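Side-chain contacts in CalS11 (Micromonospora echinospora, PDB 3TOS), which probably transfers a methyl group from S-adenosylmethionine to an oxygen atom during calicheamicin biosynthesis: residues Y63-D68 against P250-W255; V93-P96 against L100-I103; R10-D15 against D119-T124; A138-V143 against S160-G165. One frame throughout, in Å; residues are numbered along the deposited sequence. Where two conformers were deposited one is given.

How the contacts relate
Contacts 1, 2 and 4 belong to the Rossmann-like methyltransferase core, whereas contact 3 joins the N-terminal loop to loop 119-124 near the glutamate pocket. Contacts 1 and 2, with centres 15 Å apart, are joined by Tyr63 OH, which lies 2.7 Å from Glu95 OE1 and probably bonds to it. Contact 2 meets contact 4 across the sheet, from strand 103-107 to strand 160-164, where Ile103 O lies 2.9 Å from Val161 N; these centres are 17 Å apart. Contact 4 ends at Gly165, which touches S-adenosyl-L-homocysteine. Contact 3 stands apart, its centre 36 Å from that of contact 2, but the Phe12 side chain is about 7 Å from the bound glutamic acid.

Contact 1 (Y63-D68 against P250-W255)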
loop_
_atom_site.group_PDB
_atom_site.type_symbol
_atom_site.label_atom_id
_atom_site.label_comp_id
_atom_site.label_asym_id
_atom_site.label_seq_id
_atom_site.Cartn_x
_atom_site.Cartn_y
_atom_site.Cartn_z
ATOM N N TYR B 63 4.483 -21.308 -11.567
ATOM C CA TYR B 63 3.623 -21.085 -12.725
ATOM C C TYR B 63 2.845 -19.784 -12.561
ATOM O O TYR B 63 2.716 -18.971 -13.480
ATOM C CB TYR B 63 2.663 -22.268 -12.904
ATOM C CG TYR B 63 1.962 -22.384 -14.266
ATOM C CD1 TYR B 63 1.713 -21.263 -15.076
ATOM C CD2 TYR B 63 1.681 -23.607 -14.799
ATOM C CE1 TYR B 63 1.118 -21.372 -16.293
ATOM C CE2 TYR B 63 1.101 -23.711 -16.053
ATOM C CZ TYR B 63 0.748 -22.621 -16.746
ATOM O OH TYR B 63 0.163 -22.802 -17.988
ATOM N N ARG B 64 2.299 -19.557 -11.366
ATOM C CA ARG B 64 1.558 -18.315 -11.142
ATOM C C ARG B 64 2.397 -17.060 -11.378
ATOM O O ARG B 64 1.874 -16.035 -11.777
ATOM C CB ARG B 64 0.965 -18.295 -9.736
ATOM C CG ARG B 64 -0.245 -19.225 -9.621
ATOM C CD ARG B 64 -0.908 -19.034 -8.258
ATOM N NE ARG B 64 -0.143 -19.606 -7.144
ATOM C CZ ARG B 64 0.480 -18.922 -6.179
ATOM N NH1 ARG B 64 0.517 -17.589 -6.196
ATOM N NH2 ARG B 64 1.122 -19.585 -5.214
ATOM N N GLN B 65 3.700 -17.163 -11.166
ATOM C CA GLN B 65 4.579 -16.000 -11.384
ATOM C C GLN B 65 4.825 -15.662 -12.833
ATOM O O GLN B 65 5.266 -14.535 -13.110
ATOM C CB GLN B 65 5.938 -16.156 -10.669
ATOM C CG GLN B 65 5.708 -15.993 -9.135
ATOM C CD GLN B 65 6.997 -15.869 -8.326
ATOM O OE1 GLN B 65 7.932 -15.187 -8.721
ATOM N NE2 GLN B 65 7.044 -16.552 -7.192
ATOM N N VAL B 66 4.504 -16.577 -13.768
ATOM C CA VAL B 66 4.707 -16.283 -15.200
ATOM C C VAL B 66 3.383 -16.230 -15.998
ATOM O O VAL B 66 3.382 -16.230 -17.247
ATOM C CB VAL B 66 5.692 -17.322 -15.860
ATOM C CG1 VAL B 66 7.054 -17.331 -15.136
ATOM C CG2 VAL B 66 5.079 -18.757 -15.917
ATOM N N LEU B 67 2.247 -16.135 -15.309
ATOM C CA LEU B 67 0.969 -16.054 -16.016
ATOM C C LEU B 67 0.916 -14.752 -16.847
ATOM O O LEU B 67 0.154 -14.683 -17.814
ATOM C CB LEU B 67 -0.188 -16.085 -15.002
ATOM C CG LEU B 67 -0.380 -17.531 -14.494
ATOM C CD1 LEU B 67 -1.517 -17.477 -13.503
ATOM C CD2 LEU B 67 -0.680 -18.609 -15.620
ATOM N N ASP B 68 1.713 -13.739 -16.505
ATOM C CA ASP B 68 1.755 -12.519 -17.322
ATOM C C ASP B 68 3.069 -12.420 -18.112
ATOM O O ASP B 68 3.458 -11.325 -18.497
ATOM C CB ASP B 68 1.540 -11.230 -16.460
ATOM C CG ASP B 68 2.640 -11.005 -15.435
ATOM O OD1 ASP B 68 3.503 -11.918 -15.227
ATOM O OD2 ASP B 68 2.612 -9.920 -14.794
ATOM N N PRO B 250 12.374 -25.373 -4.719
ATOM C CA PRO B 250 13.403 -24.858 -5.649
ATOM C C PRO B 250 14.009 -23.526 -5.221
ATOM O O PRO B 250 13.424 -22.781 -4.396
ATOM C CB PRO B 250 12.599 -24.672 -6.915
ATOM C CG PRO B 250 11.268 -24.194 -6.426
ATOM C CD PRO B 250 10.994 -25.111 -5.223
ATOM N N ALA B 251 15.167 -23.225 -5.790
ATOM C CA ALA B 251 15.699 -21.877 -5.737
ATOM C C ALA B 251 15.395 -21.260 -7.098
ATOM O O ALA B 251 15.586 -21.919 -8.124
ATOM C CB ALA B 251 17.185 -21.911 -5.518
ATOM N N TYR B 252 14.938 -20.013 -7.123
ATOM C CA TYR B 252 14.540 -19.454 -8.412
ATOM C C TYR B 252 14.861 -17.981 -8.459
ATOM O O TYR B 252 14.935 -17.300 -7.450
ATOM C CB TYR B 252 13.016 -19.668 -8.659
ATOM C CG TYR B 252 12.118 -18.852 -7.777
ATOM C CD1 TYR B 252 11.870 -19.218 -6.444
ATOM C CD2 TYR B 252 11.469 -17.730 -8.291
ATOM C CE1 TYR B 252 11.044 -18.455 -5.640
ATOM C CE2 TYR B 252 10.644 -16.960 -7.494
ATOM C CZ TYR B 252 10.442 -17.326 -6.163
ATOM O OH TYR B 252 9.602 -16.543 -5.407
ATOM N N LEU B 253 15.094 -17.515 -9.675
ATOM C CA LEU B 253 15.353 -16.092 -9.903
ATOM C C LEU B 253 14.412 -15.550 -10.996
ATOM O O LEU B 253 13.947 -16.286 -11.862
ATOM C CB LEU B 253 16.823 -15.903 -10.288
ATOM C CG LEU B 253 17.285 -16.550 -11.596
ATOM C CD1 LEU B 253 17.051 -15.560 -12.773
ATOM C CD2 LEU B 253 18.783 -16.834 -11.449
ATOM N N ARG B 254 14.196 -14.243 -10.975
ATOM C CA ARG B 254 13.373 -13.546 -11.964
ATOM C C ARG B 254 14.397 -12.860 -12.839
ATOM O O ARG B 254 15.120 -11.950 -12.376
ATOM C CB ARG B 254 12.446 -12.520 -11.300
ATOM C CG ARG B 254 11.433 -11.856 -12.231
ATOM C CD ARG B 254 10.261 -11.383 -11.382
ATOM N NE ARG B 254 9.275 -10.562 -12.069
ATOM C CZ ARG B 254 9.325 -9.236 -12.142
ATOM N NH1 ARG B 254 10.348 -8.563 -11.615
ATOM N NH2 ARG B 254 8.350 -8.583 -12.736
ATOM N N TRP B 255 14.494 -13.305 -14.084
ATOM C CA TRP B 255 15.511 -12.768 -14.994
ATOM C C TRP B 255 15.447 -11.227 -15.069
ATOM O O TRP B 255 14.346 -10.631 -15.263
ATOM C CB TRP B 255 15.287 -13.359 -16.399
ATOM C CG TRP B 255 16.435 -13.114 -17.325
ATOM C CD1 TRP B 255 16.466 -12.236 -18.417
ATOM C CD2 TRP B 255 17.742 -13.711 -17.248
ATOM N NE1 TRP B 255 17.704 -12.284 -18.974
ATOM C CE2 TRP B 255 18.498 -13.171 -18.303
ATOM C CE3 TRP B 255 18.350 -14.642 -16.374
ATOM C CZ2 TRP B 255 19.845 -13.525 -18.528
ATOM C CZ3 TRP B 255 19.638 -15.015 -16.621
ATOM C CH2 TRP B 255 20.383 -14.458 -17.691
HETATM O O HOH W 1 7.826 -13.099 -13.342
#
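Gln65 and Tyr252 meet across a wide backbone gap, since even the closest pair of CA atoms, those of Gln65 and Arg254, lies 9.1 Å apart. Residues 63-65 belong to helix 50-65, and a backbone bond from Val66 N to Tyr63 O follows there; on the other side, 251-254 is an extended strand. Long side chains therefore have to bridge the space. The CB of Gln65 points toward the strand, and beyond CG the chain runs out extended (chi2 -169°), carrying the amide to the end of the tyrosine. There Gln65 NE2 donates to Tyr252 OH at 3.1 Å along an almost straight line, with the hydroxyl oxygen in the amide plane. The two side chains cross at about a right angle, amide and ring planes being 74° apart, and Gln65 OE1 comes obliquely to within 3.5 Å of Tyr252 CE2. An alanine here removes the amide, and Tyr252 OH would probably be left without this partner and its ring less fixed. A second, tentative link runs through a water that lies 2.9 Å from Gln65 O and, in the conformer given, accepts from Arg254 NE at 3.2 Å, at the edge of the guanidinium group and in its plane. Ile212 of strand 211-215 touches both Gln65 and Tyr252, while Leu62 of helix 50-65 packs on the tyrosine as well. The contact thus ties the end of helix 50-65 to strand 251-254, which runs antiparallel between strands 211-215 and 242-243.

Contact 2 (V93-P96 against L100-I103); sequences VYEP and LRRI
Glu95 and Arg101 reach each other through side chains of different shape: the glutamate is extended beyond CG, whereas the arginine bends at chi2 (78°) and chi3 (70°). The bend turns the NE side of the guanidinium group to the carboxylate, which it grips side-on with two nitrogens. Arg101 NE donates at 2.8 Å to Glu95 OE1, which accepts through its syn lone pair. Arg101 NH2 gives OE2 of Glu95 a second bond of 2.8 Å, also on the syn side but tilted out of the carboxylate plane. Both oxygens lie near the guanidinium plane, and the two flat groups are turned 32° apart. Further donors hold the buried carboxylate: Tyr63 OH bonds OE1 and Asn98 ND2 bonds OE2, while Arg101 NH1 is occupied by Val69 O. A leucine in place of Arg101 has no N-H to give, and the buried carboxylate, left with Tyr63 and Asn98, would probably be poorly compensated. Arg101 is also the centre of an inverse gamma turn. The salt bridge closes the short connection from helix 82-94 to strand 103-107, the second half of the beta-alpha-beta crossover that starts from strand 72-76 in this Rossmann-like fold.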
loop_
_atom_site.group_PDB
_atom_site.type_symbol
_atom_site.label_atom_id
_atom_site.label_comp_id
_atom_site.label_asym_id
_atom_site.label_seq_id
_atom_site.Cartn_x
_atom_site.Cartn_y
_atom_site.Cartn_z
ATOM N N VAL B 93 -6.027 -25.212 -15.470
ATOM C CA VAL B 93 -6.587 -24.302 -14.492
ATOM C C VAL B 93 -6.466 -22.819 -14.864
ATOM O O VAL B 93 -7.465 -22.060 -14.768
ATOM C CB VAL B 93 -5.904 -24.491 -13.107
ATOM C CG1 VAL B 93 -6.438 -23.539 -12.116
ATOM C CG2 VAL B 93 -6.107 -25.983 -12.635
ATOM N N TYR B 94 -5.277 -22.405 -15.309
ATOM C CA TYR B 94 -5.028 -20.945 -15.429
ATOM C C TYR B 94 -5.140 -20.401 -16.851
ATOM O O TYR B 94 -5.362 -19.214 -17.050
ATOM C CB TYR B 94 -3.608 -20.628 -14.950
ATOM C CG TYR B 94 -3.393 -20.884 -13.484
ATOM C CD1 TYR B 94 -4.217 -20.278 -12.523
ATOM C CD2 TYR B 94 -2.391 -21.750 -13.060
ATOM C CE1 TYR B 94 -4.009 -20.492 -11.147
ATOM C CE2 TYR B 94 -2.195 -22.011 -11.672
ATOM C CZ TYR B 94 -3.022 -21.371 -10.740
ATOM O OH TYR B 94 -2.879 -21.566 -9.412
ATOM N N GLU B 95 -4.959 -21.270 -17.860
ATOM C CA GLU B 95 -4.781 -20.797 -19.269
ATOM C C GLU B 95 -5.542 -21.576 -20.347
ATOM O O GLU B 95 -4.957 -22.054 -21.328
ATOM C CB GLU B 95 -3.316 -20.741 -19.601
ATOM C CG GLU B 95 -2.550 -19.744 -18.763
ATOM C CD GLU B 95 -1.174 -19.557 -19.327
ATOM O OE1 GLU B 95 -0.344 -20.511 -19.295
ATOM O OE2 GLU B 95 -0.896 -18.417 -19.785
ATOM N N PRO B 96 -6.863 -21.728 -20.161
ATOM C CA PRO B 96 -7.663 -22.404 -21.191
ATOM C C PRO B 96 -7.457 -21.810 -22.567
ATOM O O PRO B 96 -7.539 -22.519 -23.581
ATOM C CB PRO B 96 -9.107 -22.203 -20.701
ATOM C CG PRO B 96 -9.048 -21.072 -19.740
ATOM C CD PRO B 96 -7.707 -21.165 -19.086
ATOM N N LEU B 100 -0.403 -21.194 -27.000
ATOM C CA LEU B 100 1.053 -21.006 -27.198
ATOM C C LEU B 100 1.904 -21.424 -26.007
ATOM O O LEU B 100 3.138 -21.464 -26.133
ATOM C CB LEU B 100 1.383 -19.553 -27.564
ATOM C CG LEU B 100 0.686 -19.144 -28.865
ATOM C CD1 LEU B 100 1.172 -17.709 -29.245
ATOM C CD2 LEU B 100 0.924 -20.098 -30.070
ATOM N N ARG B 101 1.257 -21.711 -24.885
ATOM C CA ARG B 101 1.989 -22.095 -23.694
ATOM C C ARG B 101 2.401 -23.555 -23.829
ATOM O O ARG B 101 1.773 -24.443 -23.252
ATOM C CB ARG B 101 1.192 -21.899 -22.401
ATOM C CG ARG B 101 2.033 -22.178 -21.126
ATOM C CD ARG B 101 2.942 -21.044 -20.780
ATOM N NE ARG B 101 2.185 -19.891 -20.302
ATOM C CZ ARG B 101 2.675 -18.668 -20.120
ATOM N NH1 ARG B 101 3.960 -18.363 -20.397
ATOM N NH2 ARG B 101 1.850 -17.731 -19.645
ATOM N N ARG B 102 3.412 -23.822 -24.639
ATOM C CA ARG B 102 3.951 -25.157 -24.822
ATOM C C ARG B 102 4.680 -25.609 -23.557
ATOM O O ARG B 102 5.362 -24.817 -22.894
ATOM C CB ARG B 102 4.945 -25.147 -26.002
ATOM C CG ARG B 102 5.450 -26.566 -26.417
ATOM C CD ARG B 102 6.250 -26.486 -27.744
ATOM N NE ARG B 102 5.373 -26.360 -28.910
ATOM C CZ ARG B 102 5.825 -26.095 -30.130
ATOM N NH1 ARG B 102 7.131 -25.851 -30.306
ATOM N NH2 ARG B 102 4.966 -26.034 -31.180
ATOM N N ILE B 103 4.588 -26.920 -23.276
ATOM C CA ILE B 103 5.370 -27.562 -22.204
ATOM C C ILE B 103 6.352 -28.488 -22.862
ATOM O O ILE B 103 5.957 -29.360 -23.623
ATOM C CB ILE B 103 4.461 -28.406 -21.257
ATOM C CG1 ILE B 103 3.536 -27.461 -20.484
ATOM C CG2 ILE B 103 5.347 -29.231 -20.284
ATOM C CD1 ILE B 103 2.342 -28.179 -19.822
#

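Contact 3 (R10-D15 against D119-T124); sequences RAFVHD and DRVGPT
Phe12 pushes its ring against the loop 119-124, touching Val121, Gly122 and, more distantly, Pro123. Its CG is anti to the carbonyl carbon and beside the backbone N (chi1 -56°), which sends the ring out from the N-terminal loop with its far rim leading. At that rim CZ meets Val121 CG1 at 3.7 Å and CE1 meets the same methyl at 3.8 Å, so that one branch of the valine does the touching. The approach to the ring is oblique. Val121 sets CG1 anti to its own backbone N, bringing this methyl to the phenyl group, while CG2 takes the other direction. Along the neighbouring side of the ring, Phe12 CE2 rests 3.8 Å from Gly122 CA, at a position where a side chain would run into the Pro123 ring. CZ of Phe12 also lies 3.7 Å from Val121 O, and Pro123 CD marks the margin of the contact at 4.5 Å from Phe12 CE2. The backbone that carries the ring is tied back on its own side: His14 ND1 donates to Phe12 O at 2.8 Å, nearly straight (176°), with the carbonyl oxygen in the imidazole plane. The His14 ring in turn meets that of His155 of a neighbouring subunit edge-to-face (T-shaped). The contact is thus a small apolar patch joining two loops beside the glutamate-binding site, with the side chain of Phe12 about 4 Å from that of Lys222, one of the residues that bind L-glutamate.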
loop_
_atom_site.group_PDB
_atom_site.type_symbol
_atom_site.label_atom_id
_atom_site.label_comp_id
_atom_site.label_asym_id
_atom_site.label_seq_id
_atom_site.Cartn_x
_atom_site.Cartn_y
_atom_site.Cartn_z
ATOM N N ARG B 10 25.004 -39.777 5.954
ATOM C CA ARG B 10 23.880 -39.164 6.679
ATOM C C ARG B 10 23.929 -37.646 6.598
ATOM O O ARG B 10 22.956 -36.973 6.976
ATOM C CB ARG B 10 23.873 -39.548 8.163
ATOM C CG ARG B 10 23.700 -41.062 8.427
ATOM C CD ARG B 10 24.004 -41.327 9.960
ATOM N NE ARG B 10 25.352 -40.803 10.302
ATOM C CZ ARG B 10 25.792 -40.458 11.530
ATOM N NH1 ARG B 10 27.047 -39.946 11.688
ATOM N NH2 ARG B 10 24.990 -40.584 12.592
ATOM N N ALA B 11 25.011 -37.089 6.043
ATOM C CA ALA B 11 25.076 -35.631 5.852
ATOM C C ALA B 11 24.295 -35.154 4.632
ATOM O O ALA B 11 24.123 -33.951 4.432
ATOM C CB ALA B 11 26.542 -35.154 5.741
ATOM N N PHE B 12 23.918 -36.098 3.784
ATOM C CA PHE B 12 23.023 -35.812 2.659
ATOM C C PHE B 12 21.574 -35.950 3.076
ATOM O O PHE B 12 21.215 -36.772 3.953
ATOM C CB PHE B 12 23.308 -36.745 1.472
ATOM C CG PHE B 12 24.744 -36.713 0.989
ATOM C CD1 PHE B 12 25.360 -35.524 0.670
ATOM C CD2 PHE B 12 25.457 -37.893 0.827
ATOM C CE1 PHE B 12 26.677 -35.508 0.201
ATOM C CE2 PHE B 12 26.789 -37.871 0.378
ATOM C CZ PHE B 12 27.382 -36.672 0.065
ATOM N N VAL B 13 20.711 -35.172 2.423
ATOM C CA VAL B 13 19.289 -35.340 2.644
ATOM C C VAL B 13 18.870 -36.785 2.335
ATOM O O VAL B 13 19.289 -37.371 1.313
ATOM C CB VAL B 13 18.494 -34.355 1.771
ATOM C CG1 VAL B 13 16.953 -34.554 2.019
ATOM C CG2 VAL B 13 18.941 -32.889 2.046
ATOM N N HIS B 14 18.104 -37.392 3.243
ATOM C CA HIS B 14 17.588 -38.746 3.047
ATOM C C HIS B 14 16.340 -38.903 3.860
ATOM O O HIS B 14 16.083 -38.098 4.775
ATOM C CB HIS B 14 18.640 -39.815 3.419
ATOM C CG HIS B 14 19.088 -39.765 4.859
ATOM N ND1 HIS B 14 19.989 -38.837 5.349
ATOM C CD2 HIS B 14 18.777 -40.559 5.901
ATOM C CE1 HIS B 14 20.226 -39.077 6.630
ATOM N NE2 HIS B 14 19.514 -40.126 6.987
ATOM N N ASP B 15 15.519 -39.879 3.472
ATOM C CA ASP B 15 14.230 -40.107 4.125
ATOM C C ASP B 15 14.430 -40.594 5.572
ATOM O O ASP B 15 15.272 -41.484 5.833
ATOM C CB ASP B 15 13.436 -41.129 3.337
ATOM C CG ASP B 15 12.929 -40.596 2.009
ATOM O OD1 ASP B 15 12.992 -39.372 1.747
ATOM O OD2 ASP B 15 12.386 -41.454 1.261
ATOM N N ASP B 119 30.546 -33.913 -9.911
ATOM C CA ASP B 119 29.209 -34.457 -9.553
ATOM C C ASP B 119 29.330 -35.670 -8.648
ATOM O O ASP B 119 28.296 -36.128 -8.122
ATOM C CB ASP B 119 28.471 -34.933 -10.818
ATOM C CG ASP B 119 28.282 -33.822 -11.840
ATOM O OD1 ASP B 119 27.815 -32.733 -11.440
ATOM O OD2 ASP B 119 28.591 -34.064 -13.041
ATOM N N ARG B 120 30.558 -36.195 -8.459
ATOM C CA ARG B 120 30.769 -37.491 -7.802
ATOM C C ARG B 120 30.921 -37.387 -6.283
ATOM O O ARG B 120 31.920 -37.828 -5.719
ATOM C CB ARG B 120 31.987 -38.181 -8.427
ATOM C CG ARG B 120 31.632 -38.720 -9.787
ATOM C CD ARG B 120 32.802 -39.505 -10.430
ATOM N NE ARG B 120 32.333 -39.924 -11.728
ATOM C CZ ARG B 120 33.031 -40.553 -12.647
ATOM N NH1 ARG B 120 34.295 -40.896 -12.414
ATOM N NH2 ARG B 120 32.433 -40.860 -13.790
ATOM N N VAL B 121 29.921 -36.799 -5.646
ATOM C CA VAL B 121 29.945 -36.475 -4.200
ATOM C C VAL B 121 29.199 -37.583 -3.419
ATOM O O VAL B 121 29.704 -38.113 -2.430
ATOM C CB VAL B 121 29.233 -35.118 -3.903
ATOM C CG1 VAL B 121 29.311 -34.780 -2.430
ATOM C CG2 VAL B 121 29.841 -34.041 -4.699
ATOM N N GLY B 122 27.966 -37.878 -3.850
ATOM C CA GLY B 122 27.167 -38.937 -3.250
ATOM C C GLY B 122 27.229 -40.211 -4.052
ATOM O O GLY B 122 27.896 -40.252 -5.099
ATOM N N PRO B 123 26.463 -41.226 -3.620
ATOM C CA PRO B 123 26.604 -42.577 -4.175
ATOM C C PRO B 123 25.671 -42.850 -5.355
ATOM O O PRO B 123 25.528 -43.989 -5.831
ATOM C CB PRO B 123 26.251 -43.477 -2.988
ATOM C CG PRO B 123 25.214 -42.668 -2.223
ATOM C CD PRO B 123 25.687 -41.199 -2.372
ATOM N N THR B 124 24.994 -41.817 -5.836
ATOM C CA THR B 124 24.121 -42.047 -7.004
ATOM C C THR B 124 24.527 -41.288 -8.252
ATOM O O THR B 124 23.808 -41.287 -9.264
ATOM C CB THR B 124 22.624 -41.802 -6.707
ATOM O OG1 THR B 124 22.461 -40.463 -6.242
ATOM C CG2 THR B 124 22.124 -42.791 -5.668
#

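Contact 4 (A138-V143 against S160-G165)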
loop_
_atom_site.group_PDB
_atom_site.type_symbol
_atom_site.label_atom_id
_atom_site.label_comp_id
_atom_site.label_asym_id
_atom_site.label_seq_id
_atom_site.Cartn_x
_atom_site.Cartn_y
_atom_site.Cartn_z
ATOM N N ALA B 138 6.713 -42.823 -24.784
ATOM C CA ALA B 138 5.411 -43.020 -25.396
ATOM C C ALA B 138 4.282 -43.047 -24.383
ATOM O O ALA B 138 3.197 -42.511 -24.635
ATOM C CB ALA B 138 5.406 -44.274 -26.262
ATOM N N TYR B 139 4.525 -43.699 -23.249
ATOM C CA TYR B 139 3.562 -43.729 -22.150
ATOM C C TYR B 139 3.351 -42.323 -21.582
ATOM O O TYR B 139 2.220 -41.885 -21.416
ATOM C CB TYR B 139 4.003 -44.719 -21.048
ATOM C CG TYR B 139 3.179 -44.597 -19.793
ATOM C CD1 TYR B 139 1.951 -45.197 -19.686
ATOM C CD2 TYR B 139 3.663 -43.874 -18.685
ATOM C CE1 TYR B 139 1.210 -45.071 -18.540
ATOM C CE2 TYR B 139 2.915 -43.745 -17.541
ATOM C CZ TYR B 139 1.704 -44.372 -17.469
ATOM O OH TYR B 139 1.005 -44.319 -16.253
ATOM N N LEU B 140 4.424 -41.596 -21.301
ATOM C CA LEU B 140 4.244 -40.258 -20.792
ATOM C C LEU B 140 3.520 -39.375 -21.806
ATOM O O LEU B 140 2.678 -38.520 -21.382
ATOM C CB LEU B 140 5.617 -39.677 -20.402
ATOM C CG LEU B 140 5.656 -38.246 -19.857
ATOM C CD1 LEU B 140 4.740 -38.008 -18.656
ATOM C CD2 LEU B 140 7.089 -37.825 -19.520
ATOM N N LYS B 141 3.814 -39.548 -23.116
ATOM C CA LYS B 141 3.057 -38.784 -24.112
ATOM C C LYS B 141 1.564 -39.177 -24.079
ATOM O O LYS B 141 0.692 -38.315 -24.267
ATOM C CB LYS B 141 3.640 -39.027 -25.480
ATOM C CG LYS B 141 3.018 -38.235 -26.600
ATOM C CD LYS B 141 3.139 -36.757 -26.358
ATOM C CE LYS B 141 2.744 -35.961 -27.651
ATOM N NZ LYS B 141 2.602 -34.513 -27.411
ATOM N N GLU B 142 1.263 -40.454 -23.820
ATOM C CA GLU B 142 -0.180 -40.846 -23.692
ATOM C C GLU B 142 -0.830 -40.114 -22.516
ATOM O O GLU B 142 -2.001 -39.710 -22.597
ATOM C CB GLU B 142 -0.351 -42.347 -23.408
ATOM C CG GLU B 142 -0.195 -43.172 -24.565
ATOM C CD GLU B 142 -0.575 -44.584 -24.202
ATOM O OE1 GLU B 142 0.345 -45.332 -23.732
ATOM O OE2 GLU B 142 -1.806 -44.894 -24.234
ATOM N N VAL B 143 -0.104 -40.013 -21.415
ATOM C CA VAL B 143 -0.628 -39.323 -20.240
ATOM C C VAL B 143 -0.886 -37.841 -20.539
ATOM O O VAL B 143 -1.992 -37.297 -20.257
ATOM C CB VAL B 143 0.343 -39.453 -19.027
ATOM C CG1 VAL B 143 -0.071 -38.507 -17.884
ATOM C CG2 VAL B 143 0.375 -40.932 -18.471
ATOM N N SER B 160 2.402 -30.248 -25.824
ATOM C CA SER B 160 3.328 -30.937 -24.926
ATOM C C SER B 160 4.315 -31.743 -25.747
ATOM O O SER B 160 3.898 -32.611 -26.567
ATOM C CB SER B 160 2.595 -31.905 -23.983
ATOM O OG SER B 160 1.698 -31.242 -23.121
ATOM N N VAL B 161 5.609 -31.466 -25.571
ATOM C CA VAL B 161 6.591 -32.087 -26.418
ATOM C C VAL B 161 7.638 -32.724 -25.528
ATOM O O VAL B 161 8.191 -32.080 -24.619
ATOM C CB VAL B 161 7.266 -31.000 -27.268
ATOM C CG1 VAL B 161 8.466 -31.568 -28.018
ATOM C CG2 VAL B 161 6.221 -30.414 -28.231
ATOM N N LEU B 162 7.913 -34.000 -25.747
ATOM C CA LEU B 162 9.010 -34.664 -25.087
ATOM C C LEU B 162 10.189 -34.740 -26.052
ATOM O O LEU B 162 10.063 -35.262 -27.191
ATOM C CB LEU B 162 8.572 -36.065 -24.691
ATOM C CG LEU B 162 7.403 -36.060 -23.731
ATOM C CD1 LEU B 162 7.042 -37.536 -23.410
ATOM C CD2 LEU B 162 7.646 -35.270 -22.430
ATOM N N VAL B 163 11.330 -34.256 -25.601
ATOM C CA VAL B 163 12.505 -34.244 -26.476
ATOM C C VAL B 163 13.523 -35.211 -25.903
ATOM O O VAL B 163 14.038 -34.997 -24.799
ATOM C CB VAL B 163 13.105 -32.847 -26.606
ATOM C CG1 VAL B 163 14.291 -32.871 -27.565
ATOM C CG2 VAL B 163 12.046 -31.850 -27.101
ATOM N N GLU B 164 13.785 -36.279 -26.637
ATOM C CA GLU B 164 14.644 -37.382 -26.092
ATOM C C GLU B 164 16.073 -37.227 -26.547
ATOM O O GLU B 164 16.328 -37.070 -27.767
ATOM C CB GLU B 164 14.136 -38.749 -26.570
ATOM C CG GLU B 164 12.669 -38.970 -26.255
ATOM C CD GLU B 164 12.163 -40.306 -26.765
ATOM O OE1 GLU B 164 12.873 -41.338 -26.538
ATOM O OE2 GLU B 164 11.029 -40.313 -27.363
ATOM N N GLY B 165 16.991 -37.311 -25.583
ATOM C CA GLY B 165 18.424 -37.306 -25.841
ATOM C C GLY B 165 19.187 -36.428 -24.864
ATOM O O GLY B 165 18.633 -35.933 -23.868
#
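Leu140 and Leu162 form the apolar half of this contact, and Lys141 with Ser160 forms the polar half. Leu162 CD1 approaches Leu140 CG to 3.9 Å and lies 3.8 Å from Lys141 N, so this methyl sits against the helix backbone itself; its other methyl, CD2, meets Leu140 CD2 at 3.9 Å. Lys141 leaves the helix with CG anti to the backbone N (chi1 -176°), bends at chi2 and then runs straight, which carries NZ down to the strand. There NZ donates to Ser160 O; the modelled separation of 2.5 Å is very short, and its exact value is doubtful. These side chains span helix 136-148 and strand 160-164, whose local axes come within 9.4 Å and run nearly antiparallel (169°). Farther out, Leu84 of helix 82-94 packs on both leucines, and Leu144 touches Leu162 and Ser160. In the conformer given, Ser160 OG bonds Glu148 OE2, possibly a second polar tie between strand and helix. On its other edge the strand pairs in parallel with 103-107, and it leads into Gly165, which touches S-adenosyl-L-homocysteine. Chemically, the leucines supply the apolar packing, while the lysine ammonium appears to serve a main-chain carbonyl on the edge strand of the sheet within this chain, though the modelled bond is too short to be taken literally.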